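Local coordinates for protein ribonucleoside-diphosphate reductase (Pseudomonas aeruginosa, PDB 5IM3) that probably reduces ribonucleoside diphosphates to the 2'-deoxyribonucleotides needed for DNA synthesis, and binds the allosteric nucleotide dATP, at residues Asp73-Arg76 and Arg77-Gln81; Val122-Arg125 and Glu126-Ala130; Gly413-Lys417 and Gly418-Lys422; Glu521-Tyr524 and Glu525-Ala529. One frame throughout, in Å; residues are numbered along the deposited sequence.

Contact 1 of 4, residues Asp73-Arg76 and Arg77-Gln81; sequences DTVR and RLTEQ
T74 and V75 each set one branch anti to the backbone N, CG2 in T74 and CG1 in V75, and these branches decide how side chains meet along this turn of α-helix 69-88, in the ATP cone. In T74 (chi1 -55°, measured to OG1) this leaves OG1 beside that N and aims the methyl along the helix, where L78 and R77 follow. In V75 (chi1 177°) the CG1 branch reaches T79 one turn on. Regular i to i+4 bonds carry the backbone: L78 N meets T74 O at 2.9 Å, and T79 N meets V75 O at 2.7 Å with an angle of 167° at the hydrogen.

T74 and L78 run together off the same side of the helix, with CG2 of T74 4.1 Å from CD1 of L78. R77 also accompanies T74; its chain bends at chi3, and the guanidinium meets the methyl obliquely, NH2 of R77 being 3.8 Å from CG2 of T74. The threonine hydroxyl is turned to a different task, a hydrogen bond with R70 in the preceding turn.

The buried side of the helix is wedged between its neighbours in the cone: V75 packs on T50, I53 and T54 of helix 46-60, while L78 rests on A108 and L109 of helix 98-111. On the outer side D73 is hydrogen-bonded to Y829 of the second subunit, which also packs on T74. V75 and T79 slant across each other, CG1 of V75 lying 3.9 Å from OG1 of T79, a hydroxyl that is also hydrogen-bonded with OG1 of T50.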
# COMPACT_ATOMS: atom_id res chain seq x y z
N ASP A 73 -18.74 53.63 -21.66
CA ASP A 73 -18.09 52.97 -20.53
C ASP A 73 -17.50 51.63 -20.95
O ASP A 73 -16.38 51.28 -20.54
CB ASP A 73 -19.09 52.77 -19.39
CG ASP A 73 -18.41 52.52 -18.06
OD1 ASP A 73 -17.26 52.97 -17.88
OD2 ASP A 73 -19.04 51.89 -17.18
N THR A 74 -18.22 50.87 -21.77
CA THR A 74 -17.74 49.56 -22.21
C THR A 74 -16.53 49.69 -23.12
O THR A 74 -15.52 49.02 -22.93
CB THR A 74 -18.86 48.80 -22.92
OG1 THR A 74 -20.01 48.73 -22.07
CG2 THR A 74 -18.41 47.39 -23.27
N VAL A 75 -16.62 50.56 -24.14
CA VAL A 75 -15.54 50.69 -25.11
C VAL A 75 -14.24 51.06 -24.41
O VAL A 75 -13.20 50.42 -24.60
CB VAL A 75 -15.91 51.72 -26.19
CG1 VAL A 75 -14.76 51.92 -27.16
CG2 VAL A 75 -17.16 51.28 -26.94
N ARG A 76 -14.28 52.11 -23.58
CA ARG A 76 -13.07 52.55 -22.90
C ARG A 76 -12.52 51.48 -21.96
O ARG A 76 -11.32 51.46 -21.68
CB ARG A 76 -13.34 53.85 -22.13
CG ARG A 76 -13.67 55.03 -23.02
CD ARG A 76 -14.02 56.27 -22.20
NE ARG A 76 -12.91 56.70 -21.34
CZ ARG A 76 -12.98 57.72 -20.48
NH1 ARG A 76 -14.09 58.42 -20.35
NH2 ARG A 76 -11.92 58.04 -19.75
N ARG A 77 -13.39 50.60 -21.46
CA ARG A 77 -12.91 49.47 -20.68
C ARG A 77 -12.20 48.46 -21.58
O ARG A 77 -11.12 47.96 -21.23
CB ARG A 77 -14.07 48.81 -19.94
CG ARG A 77 -13.67 47.63 -19.06
CD ARG A 77 -14.87 47.00 -18.38
NE ARG A 77 -15.84 46.49 -19.35
CZ ARG A 77 -15.71 45.34 -20.01
NH1 ARG A 77 -14.65 44.57 -19.82
NH2 ARG A 77 -16.65 44.97 -20.88
N LEU A 78 -12.79 48.14 -22.73
CA LEU A 78 -12.14 47.24 -23.67
C LEU A 78 -10.85 47.84 -24.22
O LEU A 78 -9.84 47.15 -24.35
CB LEU A 78 -13.10 46.90 -24.82
CG LEU A 78 -14.42 46.23 -24.43
CD1 LEU A 78 -15.32 46.12 -25.64
CD2 LEU A 78 -14.18 44.86 -23.81
N THR A 79 -10.87 49.14 -24.54
CA THR A 79 -9.67 49.80 -25.04
C THR A 79 -8.56 49.78 -24.00
O THR A 79 -7.38 49.67 -24.36
CB THR A 79 -9.99 51.24 -25.44
OG1 THR A 79 -10.99 51.25 -26.47
CG2 THR A 79 -8.74 51.96 -25.95
N GLU A 80 -8.90 49.88 -22.72
CA GLU A 80 -7.89 49.92 -21.67
C GLU A 80 -7.17 48.58 -21.55
O GLU A 80 -5.94 48.52 -21.51
CB GLU A 80 -8.53 50.32 -20.34
CG GLU A 80 -7.64 50.11 -19.12
CD GLU A 80 -6.32 50.85 -19.22
OE1 GLU A 80 -6.21 51.78 -20.05
OE2 GLU A 80 -5.39 50.50 -18.47
N GLN A 81 -7.93 47.48 -21.48
CA GLN A 81 -7.30 46.17 -21.33
C GLN A 81 -6.57 45.74 -22.59
O GLN A 81 -5.71 44.85 -22.52
CB GLN A 81 -8.34 45.12 -20.93
CG GLN A 81 -9.49 44.95 -21.90
CD GLN A 81 -10.61 44.10 -21.31
OE1 GLN A 81 -10.88 44.15 -20.11
NE2 GLN A 81 -11.27 43.32 -22.16

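Contact 2 of 4, residues Val122-Arg125 and Glu126-Ala130; sequences VIYR and EARAA. With DTP (2'-deoxyadenosine 5'-triphosphate), chain D.
V122 and I123 begin the turn with backbone bonds, V122 O receiving E126 N at 2.8 Å and I123 O receiving A127 N at 2.9 Å. I123 packs on E126 of the second subunit; V122 touches I123 of that copy and also E106 and M110 of helix 98-111.

Y124 carries the contact. With CG anti to the backbone N (chi1 -180°), its ring lies under the dATP base, and C5 of the adenine sits over the ring centre 3.4 Å above the plane. Y124 OH donates to O1A of the α-phosphate at 2.7 Å, so one side chain holds both base and phosphate. R128 slants across it one turn later, its bend at chi2 placing the guanidinium beside the ring, planes 43° apart, with CE2 of Y124 over one face and O2G of the nucleotide at the edge. CB of R128 lies 3.4 Å from O3B, and NH1 forms a salt bridge with E131.

R125 leaves from another side, extended from CG to NE, its guanidinium held by salt bridges to E99, D103 and E106 of helix 98-111. Q102, R132 and R37 add further bonds to the nucleotide, completing an allosteric dATP site of the ATP cone.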
# COMPACT_ATOMS: atom_id res chain seq x y z
N VAL A 122 -15.65 40.95 -36.69
CA VAL A 122 -14.91 39.99 -37.50
C VAL A 122 -15.36 40.07 -38.96
O VAL A 122 -14.54 40.19 -39.87
CB VAL A 122 -15.10 38.57 -36.94
CG1 VAL A 122 -14.67 37.51 -37.96
CG2 VAL A 122 -14.31 38.39 -35.65
N ILE A 123 -16.67 40.01 -39.18
CA ILE A 123 -17.20 39.97 -40.54
C ILE A 123 -16.74 41.20 -41.32
O ILE A 123 -16.19 41.08 -42.43
CB ILE A 123 -18.74 39.87 -40.51
CG1 ILE A 123 -19.16 38.47 -40.05
CG2 ILE A 123 -19.34 40.21 -41.88
CD1 ILE A 123 -20.63 38.37 -39.67
N TYR A 124 -16.97 42.39 -40.77
CA TYR A 124 -16.57 43.62 -41.44
C TYR A 124 -15.07 43.64 -41.69
O TYR A 124 -14.62 43.99 -42.79
CB TYR A 124 -17.00 44.82 -40.60
CG TYR A 124 -16.64 46.16 -41.21
CD1 TYR A 124 -15.37 46.71 -41.03
CD2 TYR A 124 -17.57 46.89 -41.95
CE1 TYR A 124 -15.04 47.93 -41.58
CE2 TYR A 124 -17.24 48.11 -42.50
CZ TYR A 124 -15.98 48.63 -42.31
OH TYR A 124 -15.64 49.85 -42.85
N ARG A 125 -14.28 43.28 -40.68
CA ARG A 125 -12.83 43.28 -40.84
C ARG A 125 -12.41 42.32 -41.94
O ARG A 125 -11.45 42.59 -42.68
CB ARG A 125 -12.15 42.91 -39.53
CG ARG A 125 -10.64 42.74 -39.64
CD ARG A 125 -10.07 42.13 -38.38
NE ARG A 125 -8.68 41.74 -38.56
CZ ARG A 125 -7.99 41.04 -37.67
NH1 ARG A 125 -8.56 40.66 -36.53
NH2 ARG A 125 -6.72 40.73 -37.91
N GLU A 126 -13.09 41.18 -42.06
CA GLU A 126 -12.73 40.22 -43.10
C GLU A 126 -13.15 40.72 -44.47
O GLU A 126 -12.44 40.50 -45.46
CB GLU A 126 -13.36 38.86 -42.81
CG GLU A 126 -12.75 37.71 -43.60
CD GLU A 126 -11.30 37.45 -43.22
OE1 GLU A 126 -10.91 37.82 -42.09
OE2 GLU A 126 -10.56 36.88 -44.05
N ALA A 127 -14.30 41.39 -44.55
CA ALA A 127 -14.74 41.97 -45.82
C ALA A 127 -13.70 42.94 -46.36
O ALA A 127 -13.42 42.95 -47.56
CB ALA A 127 -16.09 42.67 -45.64
N ARG A 128 -13.12 43.77 -45.49
CA ARG A 128 -12.11 44.72 -45.93
C ARG A 128 -10.75 44.08 -46.15
O ARG A 128 -9.93 44.64 -46.87
CB ARG A 128 -11.99 45.87 -44.91
CG ARG A 128 -13.24 46.75 -44.84
CD ARG A 128 -13.57 47.37 -46.20
NE ARG A 128 -14.86 48.04 -46.21
CZ ARG A 128 -16.02 47.45 -46.53
NH1 ARG A 128 -16.05 46.16 -46.86
NH2 ARG A 128 -17.14 48.15 -46.52
N ALA A 129 -10.50 42.91 -45.55
CA ALA A 129 -9.31 42.15 -45.90
C ALA A 129 -9.47 41.52 -47.28
O ALA A 129 -8.50 41.45 -48.05
CB ALA A 129 -9.04 41.07 -44.85
N ALA A 130 -10.68 41.08 -47.62
CA ALA A 130 -10.94 40.53 -48.94
C ALA A 130 -10.69 41.57 -50.03
O ALA A 130 -10.11 41.26 -51.08
CB ALA A 130 -12.37 39.99 -49.02
PG DTP D . -9.63 49.39 -44.32
O1G DTP D . -9.17 50.52 -43.53
O2G DTP D . -10.83 49.69 -45.15
O3G DTP D . -8.56 48.79 -45.17
PB DTP D . -10.33 48.18 -41.77
O1B DTP D . -9.27 48.90 -41.04
O2B DTP D . -10.43 46.75 -41.26
O3B DTP D . -10.06 48.22 -43.34
PA DTP D . -12.03 50.48 -41.34
O1A DTP D . -13.30 50.86 -41.98
O2A DTP D . -10.85 51.34 -41.82
O3A DTP D . -11.72 48.94 -41.61
O5' DTP D . -12.04 50.53 -39.77
C5' DTP D . -13.21 50.07 -39.06
C4' DTP D . -12.87 49.00 -38.05
O4' DTP D . -13.85 49.04 -36.99
C3' DTP D . -12.88 47.57 -38.60
O3' DTP D . -11.62 46.93 -38.35
C2' DTP D . -13.99 46.86 -37.82
C1' DTP D . -14.77 47.98 -37.15
N9 DTP D . -15.93 48.46 -37.90
C8 DTP D . -16.08 49.63 -38.60
N7 DTP D . -17.23 49.74 -39.21
C5 DTP D . -17.90 48.57 -38.88
C6 DTP D . -19.17 48.07 -39.22
N6 DTP D . -20.01 48.69 -40.05
N1 DTP D . -19.53 46.88 -38.70
C2 DTP D . -18.67 46.23 -37.91
N3 DTP D . -17.44 46.59 -37.55
C4 DTP D . -17.11 47.78 -38.07

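Contact 3 of 4, residues Gly413-Lys417 and Gly418-Lys422; sequences GSYIK and GTNGK. With DTP (2'-deoxyadenosine 5'-triphosphate), chain G.
Y415 and N420 lean over the end of a short β-hairpin, strands 415-416 and 421-422, whose turn lies against a dATP at a subunit interface, consistent with the allosteric specificity site of class I reductases. The ring of Y415 leaves the backbone with CG anti to N (chi1 -176°) and swings toward the turn. N420 meets it at the ring edge, near the ring plane, and the hydroxyl donates a weak hydrogen bond, Y415 OH to N420 OD1, 3.3 Å. Ring and amide are strongly inclined, their planes 68° apart.

The hairpin itself is loosely bonded. N420 N reaches I416 O at 2.9 Å, but with an angle of only 127° at the hydrogen, and the other backbone links across the turn are likewise weak. At the positive phi of G413 and G418, a CB would jam against the preceding carbonyl oxygen.

On the other face, I416 addresses the nucleotide with two branches. CG2, anti to the backbone N, meets C8 of the adenine at 3.5 Å, and CD1 comes to 3.5 Å from N9. T419 accompanies I416, its OG1 lying 3.6 Å from CG2 of I416, buried there without a hydrogen-bond partner. K417 N is 3.7 Å from O1G of the nucleotide. D380 and R410 bond this dATP from the same chain, K397 and V440 from the third subunit, where K397 also packs on T419. K422 stretches away fully extended on the tyrosine's side of the hairpin, while its CA makes a CH···O contact with S414 O at 3.3 Å.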
# COMPACT_ATOMS: atom_id res chain seq x y z
N GLY A 413 21.09 -31.53 -5.02
CA GLY A 413 21.07 -32.60 -4.05
C GLY A 413 21.33 -33.98 -4.61
O GLY A 413 21.46 -34.93 -3.83
N SER A 414 21.42 -34.13 -5.93
CA SER A 414 21.68 -35.43 -6.53
C SER A 414 23.12 -35.86 -6.28
O SER A 414 24.04 -35.03 -6.22
CB SER A 414 21.41 -35.39 -8.03
OG SER A 414 20.16 -34.79 -8.32
N TYR A 415 23.32 -37.16 -6.15
CA TYR A 415 24.67 -37.70 -5.99
C TYR A 415 25.45 -37.61 -7.29
O TYR A 415 24.89 -37.65 -8.39
CB TYR A 415 24.61 -39.15 -5.52
CG TYR A 415 25.96 -39.76 -5.23
CD1 TYR A 415 26.62 -39.51 -4.04
CD2 TYR A 415 26.57 -40.61 -6.15
CE1 TYR A 415 27.86 -40.07 -3.77
CE2 TYR A 415 27.81 -41.18 -5.88
CZ TYR A 415 28.45 -40.90 -4.70
OH TYR A 415 29.68 -41.46 -4.43
N ILE A 416 26.77 -37.46 -7.16
CA ILE A 416 27.69 -37.45 -8.28
C ILE A 416 28.84 -38.40 -7.94
O ILE A 416 29.66 -38.08 -7.07
CB ILE A 416 28.23 -36.05 -8.59
CG1 ILE A 416 27.08 -35.12 -9.00
CG2 ILE A 416 29.28 -36.11 -9.70
CD1 ILE A 416 27.51 -33.69 -9.20
N LYS A 417 28.90 -39.54 -8.61
CA LYS A 417 30.01 -40.46 -8.43
C LYS A 417 31.29 -39.83 -8.98
O LYS A 417 31.27 -38.92 -9.81
CB LYS A 417 29.74 -41.79 -9.13
CG LYS A 417 30.52 -42.98 -8.57
CD LYS A 417 30.40 -44.21 -9.46
CE LYS A 417 30.88 -45.47 -8.75
NZ LYS A 417 29.95 -45.90 -7.66
N GLY A 418 32.42 -40.32 -8.49
CA GLY A 418 33.71 -39.72 -8.85
C GLY A 418 34.01 -38.46 -8.08
O GLY A 418 35.11 -38.31 -7.53
N THR A 419 33.06 -37.53 -8.03
CA THR A 419 33.20 -36.35 -7.18
C THR A 419 32.93 -36.68 -5.72
O THR A 419 33.51 -36.04 -4.83
CB THR A 419 32.25 -35.25 -7.66
OG1 THR A 419 32.60 -34.86 -8.99
CG2 THR A 419 32.31 -34.03 -6.75
N ASN A 420 32.07 -37.66 -5.45
CA ASN A 420 31.65 -37.99 -4.09
C ASN A 420 31.07 -36.77 -3.39
O ASN A 420 31.25 -36.57 -2.19
CB ASN A 420 32.81 -38.58 -3.28
CG ASN A 420 32.33 -39.33 -2.05
OD1 ASN A 420 31.18 -39.77 -1.98
ND2 ASN A 420 33.21 -39.49 -1.07
N GLY A 421 30.35 -35.94 -4.15
CA GLY A 421 29.69 -34.76 -3.65
C GLY A 421 28.23 -34.74 -4.09
O GLY A 421 27.62 -35.79 -4.34
N LYS A 422 27.68 -33.54 -4.17
CA LYS A 422 26.28 -33.35 -4.55
C LYS A 422 26.15 -32.25 -5.59
O LYS A 422 26.79 -31.20 -5.49
CB LYS A 422 25.41 -33.02 -3.34
CG LYS A 422 25.07 -34.22 -2.49
CD LYS A 422 24.34 -33.83 -1.21
CE LYS A 422 24.04 -35.05 -0.36
NZ LYS A 422 23.60 -34.66 1.02
PG DTP G . 27.21 -41.14 -13.16
O1G DTP G . 27.24 -40.54 -11.79
O2G DTP G . 26.88 -42.64 -13.15
O3G DTP G . 26.22 -40.45 -14.08
PB DTP G . 29.05 -40.13 -15.14
O1B DTP G . 27.93 -40.08 -16.10
O2B DTP G . 30.30 -40.71 -15.79
O3B DTP G . 28.63 -41.02 -13.88
PA DTP G . 29.04 -37.31 -15.30
O1A DTP G . 28.30 -37.73 -16.48
O2A DTP G . 30.30 -36.62 -15.76
O3A DTP G . 29.39 -38.68 -14.58
O5' DTP G . 28.16 -36.34 -14.44
C5' DTP G . 26.77 -36.60 -14.15
C4' DTP G . 26.10 -35.34 -13.67
O4' DTP G . 26.89 -34.76 -12.61
C3' DTP G . 25.90 -34.25 -14.72
O3' DTP G . 24.62 -33.64 -14.56
C2' DTP G . 27.01 -33.26 -14.42
C1' DTP G . 27.22 -33.42 -12.92
N9 DTP G . 28.58 -33.17 -12.48
C8 DTP G . 29.62 -34.06 -12.55
N7 DTP G . 30.77 -33.58 -12.14
C5 DTP G . 30.46 -32.28 -11.76
C6 DTP G . 31.24 -31.23 -11.23
N6 DTP G . 32.54 -31.34 -10.97
N1 DTP G . 30.62 -30.07 -10.96
C2 DTP G . 29.31 -29.96 -11.21
N3 DTP G . 28.48 -30.87 -11.71
C4 DTP G . 29.12 -32.02 -11.97

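Contact 4 of 4, residues Glu521-Tyr524 and Glu525-Ala529; sequences EERY and EYYEA
The hydroxyl of Y527 is gripped from two directions: R523 NH2 gives it a weak, bent hydrogen bond of 3.0 Å, and D511 bonds it from outside the helix. D511 also forms a salt bridge with NE of R523, so one carboxylate sets both the arginine and the phenol four residues on. In R523 a bend at chi2 (61°) sets the guanidinium beside the rings of Y526 and Y527.

The guanidinium then serves two rings. Against Y526 it lies almost parallel, planes 5° apart, with NH1 3.3 Å above one face and offset toward the rim; NH1 is 3.4 Å from CE2 of Y526. Y527 crosses the same group more steeply, at 64°, and presents CE1 over a guanidinium face, while its CE2 touches the aliphatic CG of R523 at 3.8 Å. The two tyrosines also meet each other, CD2 of Y526 standing 3.8 Å above the Y527 ring near its rim.

A second pairing occupies the inner side of the helix. Y524 and E528 slant past one another, with CE2 of Y524 3.6 Å from CD of E528, and each polar end is engaged elsewhere: the phenol with the carbonyl of T502, the carboxylate with R494. Y524 also stacks on W501. Backbone bonds keep the spacing, E528 N to Y524 O being 2.8 Å. The R523-Y526, R523-Y527 and Y524-E528 pairs are the i to i+3 and i to i+4 pairings of an amphipathic α-helix, here helix 517-532, laid against strand 500-504 and helix 489-496 in the barrel region.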
# COMPACT_ATOMS: atom_id res chain seq x y z
N GLU A 521 1.95 -41.30 -16.64
CA GLU A 521 1.17 -41.12 -15.43
C GLU A 521 1.23 -42.36 -14.54
O GLU A 521 1.26 -42.24 -13.31
CB GLU A 521 -0.28 -40.78 -15.79
CG GLU A 521 -0.40 -39.53 -16.64
CD GLU A 521 -1.82 -39.01 -16.74
OE1 GLU A 521 -2.72 -39.60 -16.11
OE2 GLU A 521 -2.04 -38.01 -17.45
N GLU A 522 1.24 -43.55 -15.14
CA GLU A 522 1.42 -44.77 -14.36
C GLU A 522 2.80 -44.80 -13.72
O GLU A 522 2.93 -45.04 -12.51
CB GLU A 522 1.21 -45.99 -15.26
CG GLU A 522 1.64 -47.31 -14.62
CD GLU A 522 1.37 -48.50 -15.52
OE1 GLU A 522 0.63 -48.34 -16.51
OE2 GLU A 522 1.90 -49.59 -15.22
N ARG A 523 3.84 -44.56 -14.51
CA ARG A 523 5.20 -44.61 -13.98
C ARG A 523 5.42 -43.50 -12.96
O ARG A 523 6.12 -43.70 -11.96
CB ARG A 523 6.21 -44.50 -15.12
CG ARG A 523 7.66 -44.79 -14.72
CD ARG A 523 7.82 -46.20 -14.18
NE ARG A 523 9.21 -46.52 -13.89
CZ ARG A 523 9.60 -47.61 -13.24
NH1 ARG A 523 8.70 -48.49 -12.82
NH2 ARG A 523 10.89 -47.83 -13.01
N TYR A 524 4.83 -42.33 -13.18
CA TYR A 524 4.98 -41.23 -12.23
C TYR A 524 4.31 -41.55 -10.91
O TYR A 524 4.86 -41.25 -9.84
CB TYR A 524 4.41 -39.94 -12.81
CG TYR A 524 4.53 -38.77 -11.86
CD1 TYR A 524 5.61 -37.91 -11.92
CD2 TYR A 524 3.56 -38.54 -10.89
CE1 TYR A 524 5.73 -36.85 -11.04
CE2 TYR A 524 3.66 -37.49 -10.01
CZ TYR A 524 4.75 -36.64 -10.09
OH TYR A 524 4.86 -35.59 -9.22
N GLU A 525 3.10 -42.12 -10.95
CA GLU A 525 2.43 -42.50 -9.71
C GLU A 525 3.17 -43.62 -8.99
O GLU A 525 3.13 -43.69 -7.76
CB GLU A 525 0.98 -42.90 -10.01
CG GLU A 525 0.09 -41.71 -10.40
CD GLU A 525 -1.33 -42.12 -10.75
OE1 GLU A 525 -1.60 -43.34 -10.84
OE2 GLU A 525 -2.17 -41.22 -10.94
N TYR A 526 3.85 -44.49 -9.74
CA TYR A 526 4.70 -45.51 -9.12
C TYR A 526 5.83 -44.86 -8.33
O TYR A 526 6.08 -45.22 -7.17
CB TYR A 526 5.24 -46.45 -10.19
CG TYR A 526 6.38 -47.34 -9.75
CD1 TYR A 526 6.14 -48.57 -9.15
CD2 TYR A 526 7.70 -46.96 -9.94
CE1 TYR A 526 7.18 -49.39 -8.74
CE2 TYR A 526 8.75 -47.77 -9.54
CZ TYR A 526 8.48 -48.98 -8.94
OH TYR A 526 9.52 -49.79 -8.55
N TYR A 527 6.53 -43.91 -8.94
CA TYR A 527 7.58 -43.19 -8.23
C TYR A 527 7.02 -42.38 -7.07
O TYR A 527 7.66 -42.26 -6.02
CB TYR A 527 8.35 -42.28 -9.19
CG TYR A 527 9.30 -43.02 -10.12
CD1 TYR A 527 10.15 -44.00 -9.63
CD2 TYR A 527 9.33 -42.73 -11.48
CE1 TYR A 527 11.01 -44.67 -10.47
CE2 TYR A 527 10.19 -43.40 -12.32
CZ TYR A 527 11.03 -44.37 -11.81
OH TYR A 527 11.89 -45.04 -12.65
N GLU A 528 5.81 -41.83 -7.24
CA GLU A 528 5.19 -41.06 -6.18
C GLU A 528 4.94 -41.93 -4.95
O GLU A 528 5.24 -41.54 -3.82
CB GLU A 528 3.88 -40.44 -6.68
CG GLU A 528 3.71 -38.97 -6.37
CD GLU A 528 2.36 -38.43 -6.82
OE1 GLU A 528 1.62 -39.16 -7.52
OE2 GLU A 528 2.03 -37.27 -6.47
N ALA A 529 4.38 -43.13 -5.17
CA ALA A 529 4.14 -44.05 -4.06
C ALA A 529 5.45 -44.48 -3.41
O ALA A 529 5.51 -44.69 -2.19
CB ALA A 529 3.36 -45.26 -4.56

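In the fold
From the N terminus the chain first makes contact 1, on helix 69-88, and then contact 2, on helix 115-138, both in the first ATP cone. Their centres are about 22 Å apart, helix 98-111 packs against both, and each touches the second subunit. Far away, about 96 Å between centres from contact 2, contact 3 turns back on itself as the 413-422 hairpin, and contact 4 follows on helix 517-532, its centre about 25 Å from that of contact 3. Each contact joins consecutive residues, so none spans a long loop, and all four run in series without nesting or crossing. Contacts 2 and 3 touch separate dATP molecules, one in the cone and one in the barrel region.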